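Local coordinates for protein putative polyketide cyclase (Acidithiobacillus ferrooxidans, PDB 3F9S) that probably acts as a polyketide cyclase of the SnoaL-like family in the NTF2 clan, and forms a two-chain assembly, at residues A[19-29]-A[53-64]; A[107-115]-A[127-138]. All coordinates share one frame; numbering follows the deposited sequence.

Contact 1. Residues A[19-29]-A[53-64]; sequences VWSEGNIEASD and VAGYKERVKTLR
Lys57 reaches from helix 53-64 across the turn at Ile25-Asp29, and each carbon of its side chain has a partner there. Its CB lies 3.6 Å from Ile25 CG2, and its CG is equally close, 3.6 Å, to Ser28 CB. CD passes 3.5 Å from Ile25 O, a carbonyl already gripped by Ser28 N and Ser28 OG. The bend at chi3 (-77°) then turns CE and NZ toward two acids. Lys57 NZ forms salt bridges of 2.7 Å to Glu26 OE1 and 2.7 Å to Asp29 OD1, meeting each carboxylate on its syn side, so the two acids share one ammonium group. The turn and helix 53-64 belong to the helical layer that NTF2-like folds lay against a curved sheet. Deeper in this layer the Trp20 indole sits as a knob among Tyr56, Arg59, Val60 and Leu63. Val60 CG1 stands over one face, 4.0 Å from the centroid of the six-membered ring and 8° off its normal, a CH-pi contact. At the ring edge, in plane, Trp20 NE1 donates to Tyr56 OH over 3.0 Å with an N-H...O angle of 155°, which, with Val60 over the face, probably limits the rotation of the indole. The Arg59 guanidinium beside it is committed elsewhere, to salt bridges with Asp41 and Asp44 and a hydrogen bond to a glycerol. Where the helix containing Trp20 ends, Arg64 lays a guanidinium face against Gly23 and makes a weak 3.1 Å bond from Arg64 NH1 to Trp20 O.

Contact 2. Residues A[107-115]-A[127-138]; sequences QIKMSGATV and WQITDRLGVYQQ
Gln138 uses its amide on helix 132-138 much as a neighbouring strand would use its backbone, pairing with both polar atoms of Lys109. Lys109 N donates to Gln138 OE1 at 2.8 Å with an N-H...O angle of 172°, and Gln138 NE2 returns a bond of 2.7 Å to Lys109 O. Both acceptors are met on an in-plane lone pair, and Lys109 O lies close to the amide plane of Gln138, so the flat group cannot turn without breaking both bonds. Replacing Gln138 with a leucine would probably leave the N-H and C=O of Lys109 without these mates and the helix less firmly held to the strand edge. Met110, a selenomethionine, fills the next position: with CG anti to the backbone N (chi1 -177°), the chain runs past Asp131 and brings Met110 SE to 3.9 Å from Thr130 CB, while Met110 CB touches Val135 CG2 at 3.7 Å. Next to it, Ile108 CG2 packs on Val135 CG1 at 3.5 Å. The frame is an antiparallel beta hairpin, strand axes at 179°, whose second strand runs on into the helix; Asp131 N-caps that helix through Asp131 OD1, and its backbone N bonds to Ser111 O at 2.8 Å. At the other end Val115 and Trp127 form a hydrogen-bonded pair, with Val115 CB 3.9 Å from Trp127 CB, while the indole leads away and stacks on His40. The second subunit meets the sheet face that holds Ser111, Ala113 and Ile129: Asp131 forms a salt bridge to Arg132 of that subunit, and Ser111 bonds to its His40.

Overall arrangement
Following the chain from the N terminus, contact 1 comes first, joining the end of helix 8-21 and the turn after it to helix 53-66 and closing a loop that includes strands 36-40 and 50-51. The chain then runs through strands 71-80 and 83-93 before contact 2 closes the hairpin of strands 107-118 and 122-130 and adds helix 132-142. The two are in series, neither nested nor crossed. The centres of contact 1 and contact 2 are about 19 Å apart, on opposite sides of the chain's centre. The nearest atoms of contact 1 and contact 2 are about 4 Å apart, without touching. Asp41 links them indirectly, pairing with Arg59 of contact 1 and Gln128 of contact 2. Only contact 2 meets the second subunit.

Contact 1. Residues A[19-29]-A[53-64]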
loop_
_atom_site.group_PDB
_atom_site.type_symbol
_atom_site.label_atom_id
_atom_site.label_comp_id
_atom_site.label_asym_id
_atom_site.label_seq_id
_atom_site.Cartn_x
_atom_site.Cartn_y
_atom_site.Cartn_z
ATOM N N VAL A 19 15.107 13.016 4.480
ATOM C CA VAL A 19 15.025 13.075 3.027
ATOM C C VAL A 19 13.640 13.477 2.542
ATOM O O VAL A 19 13.511 14.427 1.779
ATOM C CB VAL A 19 15.427 11.744 2.378
ATOM C CG1 VAL A 19 15.224 11.791 0.848
ATOM C CG2 VAL A 19 16.866 11.407 2.732
ATOM N N TRP A 20 12.620 12.783 3.025
ATOM C CA TRP A 20 11.282 12.917 2.464
ATOM C C TRP A 20 10.400 13.968 3.057
ATOM O O TRP A 20 9.602 14.559 2.330
ATOM C CB TRP A 20 10.597 11.556 2.457
ATOM C CG TRP A 20 11.226 10.745 1.410
ATOM C CD1 TRP A 20 12.225 9.845 1.568
ATOM C CD2 TRP A 20 11.007 10.877 -0.000
ATOM N NE1 TRP A 20 12.608 9.359 0.346
ATOM C CE2 TRP A 20 11.879 9.976 -0.638
ATOM C CE3 TRP A 20 10.132 11.645 -0.783
ATOM C CZ2 TRP A 20 11.903 9.808 -2.029
ATOM C CZ3 TRP A 20 10.172 11.504 -2.164
ATOM C CH2 TRP A 20 11.055 10.587 -2.773
ATOM N N SER A 21 10.479 14.150 4.368
ATOM C CA SER A 21 9.675 15.165 5.026
ATOM C C SER A 21 10.376 16.511 5.044
ATOM O O SER A 21 9.702 17.523 4.919
ATOM C CB SER A 21 9.288 14.743 6.438
ATOM O OG SER A 21 8.490 13.571 6.405
ATOM N N GLU A 22 11.705 16.532 5.185
ATOM C CA GLU A 22 12.474 17.779 5.278
ATOM C C GLU A 22 13.191 18.167 4.001
ATOM O O GLU A 22 13.661 19.294 3.900
ATOM C CB GLU A 22 13.458 17.704 6.435
ATOM C CG GLU A 22 12.773 17.605 7.792
ATOM C CD GLU A 22 13.702 17.208 8.916
ATOM O OE1 GLU A 22 14.928 17.066 8.719
ATOM O OE2 GLU A 22 13.184 17.024 10.031
ATOM N N GLY A 23 13.256 17.270 3.026
ATOM C CA GLY A 23 13.881 17.572 1.747
ATOM C C GLY A 23 15.384 17.702 1.784
ATOM O O GLY A 23 15.955 18.405 0.943
ATOM N N ASN A 24 16.023 17.024 2.738
ATOM C CA ASN A 24 17.463 17.007 2.849
ATOM C C ASN A 24 17.869 15.916 1.856
ATOM O O ASN A 24 18.192 14.799 2.236
ATOM C CB ASN A 24 17.922 16.727 4.279
ATOM C CG ASN A 24 19.429 16.789 4.440
ATOM O OD1 ASN A 24 20.185 16.849 3.461
ATOM N ND2 ASN A 24 19.878 16.741 5.695
ATOM N N ILE A 25 17.902 16.303 0.585
ATOM C CA ILE A 25 18.135 15.374 -0.526
ATOM C C ILE A 25 19.472 14.651 -0.375
ATOM O O ILE A 25 19.549 13.443 -0.559
ATOM C CB ILE A 25 18.123 16.069 -1.915
ATOM C CG1 ILE A 25 16.862 16.907 -2.158
ATOM C CG2 ILE A 25 18.233 15.030 -3.022
ATOM C CD1 ILE A 25 15.583 16.175 -1.999
ATOM N N GLU A 26 20.501 15.410 -0.016
ATOM C CA GLU A 26 21.860 14.884 0.142
ATOM C C GLU A 26 22.013 13.893 1.297
ATOM O O GLU A 26 22.915 13.062 1.258
ATOM C CB GLU A 26 22.879 16.029 0.203
ATOM C CG GLU A 26 22.841 16.956 -1.043
ATOM C CD GLU A 26 22.966 16.188 -2.365
ATOM O OE1 GLU A 26 23.913 15.387 -2.463
ATOM O OE2 GLU A 26 22.122 16.362 -3.287
ATOM N N ALA A 27 21.110 13.931 2.281
ATOM C CA ALA A 27 21.081 12.925 3.351
ATOM C C ALA A 27 20.843 11.519 2.802
ATOM O O ALA A 27 21.139 10.547 3.494
ATOM C CB ALA A 27 20.042 13.254 4.407
ATOM N N SER A 28 20.295 11.405 1.587
ATOM C CA SER A 28 20.185 10.118 0.877
ATOM C C SER A 28 21.498 9.351 0.851
ATOM O O SER A 28 21.495 8.135 0.881
ATOM C CB SER A 28 19.741 10.333 -0.564
ATOM O OG SER A 28 18.505 11.025 -0.592
ATOM N N ASP A 29 22.618 10.069 0.776
ATOM C CA ASP A 29 23.942 9.455 0.837
ATOM C C ASP A 29 24.162 8.553 2.051
ATOM O O ASP A 29 24.936 7.620 1.961
ATOM C CB ASP A 29 25.043 10.510 0.829
ATOM C CG ASP A 29 25.128 11.279 -0.474
ATOM O OD1 ASP A 29 24.440 10.940 -1.453
ATOM O OD2 ASP A 29 25.899 12.257 -0.502
ATOM N N VAL A 53 22.708 6.185 -6.265
ATOM C CA VAL A 53 22.337 7.233 -5.295
ATOM C C VAL A 53 22.004 8.565 -5.978
ATOM O O VAL A 53 21.033 9.229 -5.603
ATOM C CB VAL A 53 23.376 7.386 -4.165
ATOM C CG1 VAL A 53 23.087 8.579 -3.277
ATOM C CG2 VAL A 53 23.395 6.128 -3.296
ATOM N N ALA A 54 22.765 8.926 -7.009
ATOM C CA ALA A 54 22.508 10.144 -7.778
ATOM C C ALA A 54 21.106 10.112 -8.375
ATOM O O ALA A 54 20.366 11.061 -8.219
ATOM C CB ALA A 54 23.538 10.311 -8.880
ATOM N N GLY A 55 20.756 8.995 -9.017
ATOM C CA GLY A 55 19.441 8.772 -9.626
ATOM C C GLY A 55 18.349 8.812 -8.581
ATOM O O GLY A 55 17.307 9.412 -8.811
ATOM N N TYR A 56 18.606 8.181 -7.441
ATOM C CA TYR A 56 17.689 8.230 -6.302
ATOM C C TYR A 56 17.409 9.683 -5.898
ATOM O O TYR A 56 16.248 10.080 -5.721
ATOM C CB TYR A 56 18.272 7.474 -5.111
ATOM C CG TYR A 56 17.319 7.437 -3.974
ATOM C CD1 TYR A 56 17.291 8.475 -3.039
ATOM C CD2 TYR A 56 16.369 6.435 -3.879
ATOM C CE1 TYR A 56 16.402 8.484 -2.035
ATOM C CE2 TYR A 56 15.455 6.444 -2.853
ATOM C CZ TYR A 56 15.486 7.468 -1.946
ATOM O OH TYR A 56 14.583 7.457 -0.947
ATOM N N LYS A 57 18.479 10.466 -5.762
ATOM C CA LYS A 57 18.346 11.864 -5.351
ATOM C C LYS A 57 17.566 12.663 -6.381
ATOM O O LYS A 57 16.777 13.509 -6.004
ATOM C CB LYS A 57 19.702 12.485 -5.048
ATOM C CG LYS A 57 20.271 11.966 -3.760
ATOM C CD LYS A 57 21.524 12.681 -3.313
ATOM C CE LYS A 57 22.747 12.291 -4.035
ATOM N NZ LYS A 57 23.956 12.846 -3.315
ATOM N N GLU A 58 17.754 12.370 -7.670
ATOM C CA GLU A 58 16.986 13.050 -8.711
ATOM C C GLU A 58 15.511 12.747 -8.563
ATOM O O GLU A 58 14.688 13.648 -8.675
ATOM C CB GLU A 58 17.468 12.701 -10.123
ATOM C CG GLU A 58 18.862 13.196 -10.425
ATOM C CD GLU A 58 19.051 14.688 -10.297
ATOM O OE1 GLU A 58 18.101 15.456 -10.557
ATOM O OE2 GLU A 58 20.184 15.087 -9.977
ATOM N N ARG A 59 15.181 11.503 -8.240
ATOM C CA ARG A 59 13.793 11.143 -8.037
ATOM C C ARG A 59 13.233 11.880 -6.831
ATOM O O ARG A 59 12.110 12.371 -6.886
ATOM C CB ARG A 59 13.646 9.647 -7.922
ATOM C CG ARG A 59 12.301 9.184 -7.457
ATOM C CD ARG A 59 12.257 7.716 -7.542
ATOM N NE ARG A 59 10.974 7.227 -7.050
ATOM C CZ ARG A 59 10.649 7.122 -5.768
ATOM N NH1 ARG A 59 11.490 7.442 -4.797
ATOM N NH2 ARG A 59 9.451 6.658 -5.443
ATOM N N VAL A 60 14.008 11.964 -5.756
ATOM C CA VAL A 60 13.554 12.719 -4.582
ATOM C C VAL A 60 13.269 14.158 -4.975
ATOM O O VAL A 60 12.215 14.693 -4.634
ATOM C CB VAL A 60 14.545 12.724 -3.425
ATOM C CG1 VAL A 60 13.896 13.452 -2.210
ATOM C CG2 VAL A 60 14.927 11.312 -3.041
ATOM N N LYS A 61 14.178 14.757 -5.735
ATOM C CA LYS A 61 14.016 16.145 -6.161
ATOM C C LYS A 61 12.715 16.347 -6.936
ATOM O O LYS A 61 12.020 17.333 -6.710
ATOM C CB LYS A 61 15.195 16.628 -6.993
ATOM C CG LYS A 61 16.525 16.725 -6.243
ATOM C CD LYS A 61 17.633 17.091 -7.236
ATOM C CE LYS A 61 19.012 16.740 -6.727
ATOM N NZ LYS A 61 20.045 17.077 -7.762
ATOM N N THR A 62 12.397 15.411 -7.831
ATOM C CA THR A 62 11.173 15.508 -8.638
ATOM C C THR A 62 9.923 15.369 -7.792
ATOM O O THR A 62 9.020 16.190 -7.885
ATOM C CB THR A 62 11.164 14.455 -9.738
ATOM O OG1 THR A 62 12.108 14.881 -10.703
ATOM C CG2 THR A 62 9.823 14.359 -10.443
ATOM N N LEU A 63 9.896 14.331 -6.972
ATOM C CA LEU A 63 8.751 14.088 -6.108
ATOM C C LEU A 63 8.595 15.182 -5.058
ATOM O O LEU A 63 7.478 15.628 -4.789
ATOM C CB LEU A 63 8.850 12.714 -5.463
ATOM C CG LEU A 63 8.500 11.498 -6.319
ATOM C CD1 LEU A 63 9.139 11.453 -7.688
ATOM C CD2 LEU A 63 8.857 10.237 -5.530
ATOM N N ARG A 64 9.699 15.641 -4.476
ATOM C CA ARG A 64 9.632 16.714 -3.471
ATOM C C ARG A 64 9.135 18.008 -4.108
ATOM O O ARG A 64 8.307 18.682 -3.518
ATOM C CB ARG A 64 10.965 16.928 -2.737
ATOM C CG ARG A 64 11.291 15.838 -1.669
ATOM C CD ARG A 64 10.606 16.097 -0.328
ATOM N NE ARG A 64 10.995 17.417 0.174
ATOM C CZ ARG A 64 10.432 18.093 1.170
ATOM N NH1 ARG A 64 9.394 17.619 1.839
ATOM N NH2 ARG A 64 10.915 19.292 1.497
HETATM O O HOH W 1 21.818 15.706 -6.224
#

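Contact 2. Residues A[107-115]-A[127-138]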
loop_
_atom_site.group_PDB
_atom_site.type_symbol
_atom_site.label_atom_id
_atom_site.label_comp_id
_atom_site.label_asym_id
_atom_site.label_seq_id
_atom_site.Cartn_x
_atom_site.Cartn_y
_atom_site.Cartn_z
ATOM N N GLN A 107 -4.712 21.749 1.947
ATOM C CA GLN A 107 -4.011 20.555 2.432
ATOM C C GLN A 107 -4.462 19.324 1.650
ATOM O O GLN A 107 -5.660 19.086 1.495
ATOM C CB GLN A 107 -4.255 20.321 3.931
ATOM C CG GLN A 107 -3.244 21.009 4.843
ATOM C CD GLN A 107 -2.093 20.098 5.223
ATOM O OE1 GLN A 107 -2.306 19.078 5.887
ATOM N NE2 GLN A 107 -0.866 20.478 4.852
ATOM N N ILE A 108 -3.490 18.573 1.140
ATOM C CA ILE A 108 -3.732 17.311 0.458
ATOM C C ILE A 108 -3.266 16.254 1.452
ATOM O O ILE A 108 -2.195 16.396 2.053
ATOM C CB ILE A 108 -2.936 17.192 -0.863
ATOM C CG1 ILE A 108 -3.325 18.306 -1.834
ATOM C CG2 ILE A 108 -3.174 15.833 -1.528
ATOM C CD1 ILE A 108 -4.791 18.324 -2.261
ATOM N N LYS A 109 -4.073 15.210 1.617
ATOM C CA LYS A 109 -3.773 14.108 2.518
ATOM C C LYS A 109 -3.688 12.812 1.730
ATOM O O LYS A 109 -4.462 12.581 0.806
ATOM C CB LYS A 109 -4.827 13.978 3.601
ATOM C CG LYS A 109 -4.809 15.136 4.574
ATOM C CD LYS A 109 -5.475 14.751 5.898
ATOM C CE LYS A 109 -5.127 15.737 7.019
ATOM N NZ LYS A 109 -5.315 15.128 8.376
HETATM N N MSE A 110 -2.733 11.975 2.095
HETATM C CA MSE A 110 -2.560 10.699 1.415
HETATM C C MSE A 110 -2.065 9.724 2.455
HETATM O O MSE A 110 -1.638 10.124 3.532
HETATM C CB MSE A 110 -1.532 10.838 0.283
HETATM C CG MSE A 110 -1.336 9.577 -0.513
HETATM SE SE MSE A 110 -0.272 9.878 -2.003
HETATM C CE MSE A 110 1.310 9.961 -1.311
ATOM N N SER A 111 -2.197 8.444 2.153
ATOM C CA SER A 111 -1.648 7.393 2.992
ATOM C C SER A 111 -0.982 6.421 2.087
ATOM O O SER A 111 -1.257 6.371 0.895
ATOM C CB SER A 111 -2.715 6.701 3.829
ATOM O OG SER A 111 -3.743 6.200 3.012
ATOM N N GLY A 112 -0.058 5.666 2.655
ATOM C CA GLY A 112 0.638 4.711 1.865
ATOM C C GLY A 112 1.322 3.674 2.705
ATOM O O GLY A 112 1.352 3.749 3.923
ATOM N N ALA A 113 1.794 2.667 1.995
ATOM C CA ALA A 113 2.542 1.585 2.588
ATOM C C ALA A 113 3.741 1.347 1.699
ATOM O O ALA A 113 3.608 1.286 0.479
ATOM C CB ALA A 113 1.668 0.375 2.731
ATOM N N THR A 114 4.907 1.185 2.312
ATOM C CA THR A 114 6.128 1.034 1.577
ATOM C C THR A 114 6.959 -0.015 2.237
ATOM O O THR A 114 7.286 0.138 3.396
ATOM C CB THR A 114 6.900 2.325 1.615
ATOM O OG1 THR A 114 6.035 3.368 1.191
ATOM C CG2 THR A 114 8.089 2.246 0.679
ATOM N N VAL A 115 7.243 -1.071 1.496
ATOM C CA VAL A 115 8.168 -2.104 1.941
ATOM C C VAL A 115 9.526 -1.556 1.554
ATOM O O VAL A 115 9.760 -1.240 0.383
ATOM C CB VAL A 115 7.990 -3.430 1.218
ATOM C CG1 VAL A 115 8.955 -4.453 1.826
ATOM C CG2 VAL A 115 6.523 -3.912 1.345
ATOM N N TRP A 127 8.829 -1.293 -2.383
ATOM C CA TRP A 127 7.619 -1.811 -2.981
ATOM C C TRP A 127 6.563 -0.972 -2.287
ATOM O O TRP A 127 6.374 -1.081 -1.080
ATOM C CB TRP A 127 7.488 -3.277 -2.646
ATOM C CG TRP A 127 6.543 -3.989 -3.484
ATOM C CD1 TRP A 127 6.847 -4.833 -4.501
ATOM C CD2 TRP A 127 5.129 -3.984 -3.365
ATOM N NE1 TRP A 127 5.698 -5.344 -5.036
ATOM C CE2 TRP A 127 4.625 -4.842 -4.358
ATOM C CE3 TRP A 127 4.223 -3.353 -2.502
ATOM C CZ2 TRP A 127 3.260 -5.077 -4.524
ATOM C CZ3 TRP A 127 2.865 -3.580 -2.683
ATOM C CH2 TRP A 127 2.399 -4.427 -3.691
ATOM N N GLN A 128 5.882 -0.123 -3.042
ATOM C CA GLN A 128 5.002 0.853 -2.451
ATOM C C GLN A 128 3.637 0.935 -3.092
ATOM O O GLN A 128 3.483 0.684 -4.274
ATOM C CB GLN A 128 5.679 2.207 -2.585
ATOM C CG GLN A 128 4.885 3.407 -2.173
ATOM C CD GLN A 128 5.802 4.561 -1.992
ATOM O OE1 GLN A 128 6.409 4.666 -0.945
ATOM N NE2 GLN A 128 5.978 5.379 -3.023
ATOM N N ILE A 129 2.650 1.239 -2.266
ATOM C CA ILE A 129 1.315 1.558 -2.777
ATOM C C ILE A 129 0.932 2.802 -1.996
ATOM O O ILE A 129 1.155 2.867 -0.800
ATOM C CB ILE A 129 0.281 0.446 -2.510
ATOM C CG1 ILE A 129 0.785 -0.905 -2.980
ATOM C CG2 ILE A 129 -1.073 0.819 -3.167
ATOM C CD1 ILE A 129 0.865 -1.079 -4.451
ATOM N N THR A 130 0.341 3.771 -2.677
ATOM C CA THR A 130 -0.110 4.988 -2.046
ATOM C C THR A 130 -1.527 5.256 -2.521
ATOM O O THR A 130 -1.936 4.795 -3.588
ATOM C CB THR A 130 0.763 6.179 -2.454
ATOM O OG1 THR A 130 0.511 6.490 -3.814
ATOM C CG2 THR A 130 2.259 5.881 -2.316
ATOM N N ASP A 131 -2.249 6.050 -1.746
ATOM C CA ASP A 131 -3.624 6.414 -2.070
ATOM C C ASP A 131 -3.658 7.573 -3.076
ATOM O O ASP A 131 -4.069 8.698 -2.769
ATOM C CB ASP A 131 -4.392 6.761 -0.803
ATOM C CG ASP A 131 -5.849 7.042 -1.064
ATOM O OD1 ASP A 131 -6.375 6.597 -2.115
ATOM O OD2 ASP A 131 -6.450 7.700 -0.196
ATOM N N ARG A 132 -3.234 7.277 -4.299
ATOM C CA ARG A 132 -3.226 8.279 -5.345
ATOM C C ARG A 132 -4.632 8.702 -5.745
ATOM O O ARG A 132 -4.841 9.866 -6.103
ATOM C CB ARG A 132 -2.515 7.787 -6.577
ATOM C CG ARG A 132 -1.063 7.480 -6.351
ATOM C CD ARG A 132 -0.435 7.208 -7.649
ATOM N NE ARG A 132 -1.014 5.992 -8.212
ATOM C CZ ARG A 132 -1.000 5.673 -9.502
ATOM N NH1 ARG A 132 -0.449 6.456 -10.421
ATOM N NH2 ARG A 132 -1.548 4.533 -9.868
ATOM N N LEU A 133 -5.601 7.783 -5.674
ATOM C CA LEU A 133 -6.965 8.119 -6.050
ATOM C C LEU A 133 -7.533 9.179 -5.089
ATOM O O LEU A 133 -8.196 10.117 -5.540
ATOM C CB LEU A 133 -7.880 6.895 -6.108
ATOM C CG LEU A 133 -9.304 7.194 -6.577
ATOM C CD1 LEU A 133 -9.299 7.854 -7.984
ATOM C CD2 LEU A 133 -10.137 5.943 -6.566
ATOM N N GLY A 134 -7.253 9.017 -3.800
ATOM C CA GLY A 134 -7.618 9.976 -2.761
ATOM C C GLY A 134 -7.096 11.359 -3.090
ATOM O O GLY A 134 -7.857 12.314 -3.106
ATOM N N VAL A 135 -5.811 11.460 -3.419
ATOM C CA VAL A 135 -5.225 12.755 -3.818
ATOM C C VAL A 135 -5.932 13.311 -5.062
ATOM O O VAL A 135 -6.343 14.469 -5.073
ATOM C CB VAL A 135 -3.690 12.641 -4.058
ATOM C CG1 VAL A 135 -3.083 13.962 -4.532
ATOM C CG2 VAL A 135 -3.015 12.222 -2.795
ATOM N N TYR A 136 -6.074 12.466 -6.082
ATOM C CA TYR A 136 -6.748 12.788 -7.354
ATOM C C TYR A 136 -8.132 13.370 -7.072
ATOM O O TYR A 136 -8.466 14.443 -7.577
ATOM C CB TYR A 136 -6.793 11.502 -8.203
ATOM C CG TYR A 136 -7.488 11.553 -9.539
ATOM C CD1 TYR A 136 -8.879 11.446 -9.627
ATOM C CD2 TYR A 136 -6.749 11.596 -10.727
ATOM C CE1 TYR A 136 -9.524 11.452 -10.861
ATOM C CE2 TYR A 136 -7.387 11.594 -11.966
ATOM C CZ TYR A 136 -8.773 11.511 -12.022
ATOM O OH TYR A 136 -9.391 11.541 -13.251
ATOM N N GLN A 137 -8.896 12.692 -6.218
ATOM C CA GLN A 137 -10.225 13.142 -5.782
ATOM C C GLN A 137 -10.215 14.483 -5.038
ATOM O O GLN A 137 -11.068 15.343 -5.288
ATOM C CB GLN A 137 -10.871 12.092 -4.875
ATOM C CG GLN A 137 -11.329 10.843 -5.615
ATOM C CD GLN A 137 -11.786 9.745 -4.674
ATOM O OE1 GLN A 137 -11.533 9.792 -3.473
ATOM N NE2 GLN A 137 -12.457 8.739 -5.222
ATOM N N GLN A 138 -9.273 14.634 -4.110
ATOM C CA GLN A 138 -9.112 15.877 -3.343
ATOM C C GLN A 138 -8.753 17.067 -4.232
ATOM O O GLN A 138 -9.247 18.176 -4.001
ATOM C CB GLN A 138 -8.045 15.732 -2.268
ATOM C CG GLN A 138 -8.402 14.795 -1.133
ATOM C CD GLN A 138 -7.167 14.479 -0.325
ATOM O OE1 GLN A 138 -6.496 15.389 0.160
ATOM N NE2 GLN A 138 -6.846 13.202 -0.187
HETATM O O HOH W 2 -5.341 8.169 2.113
#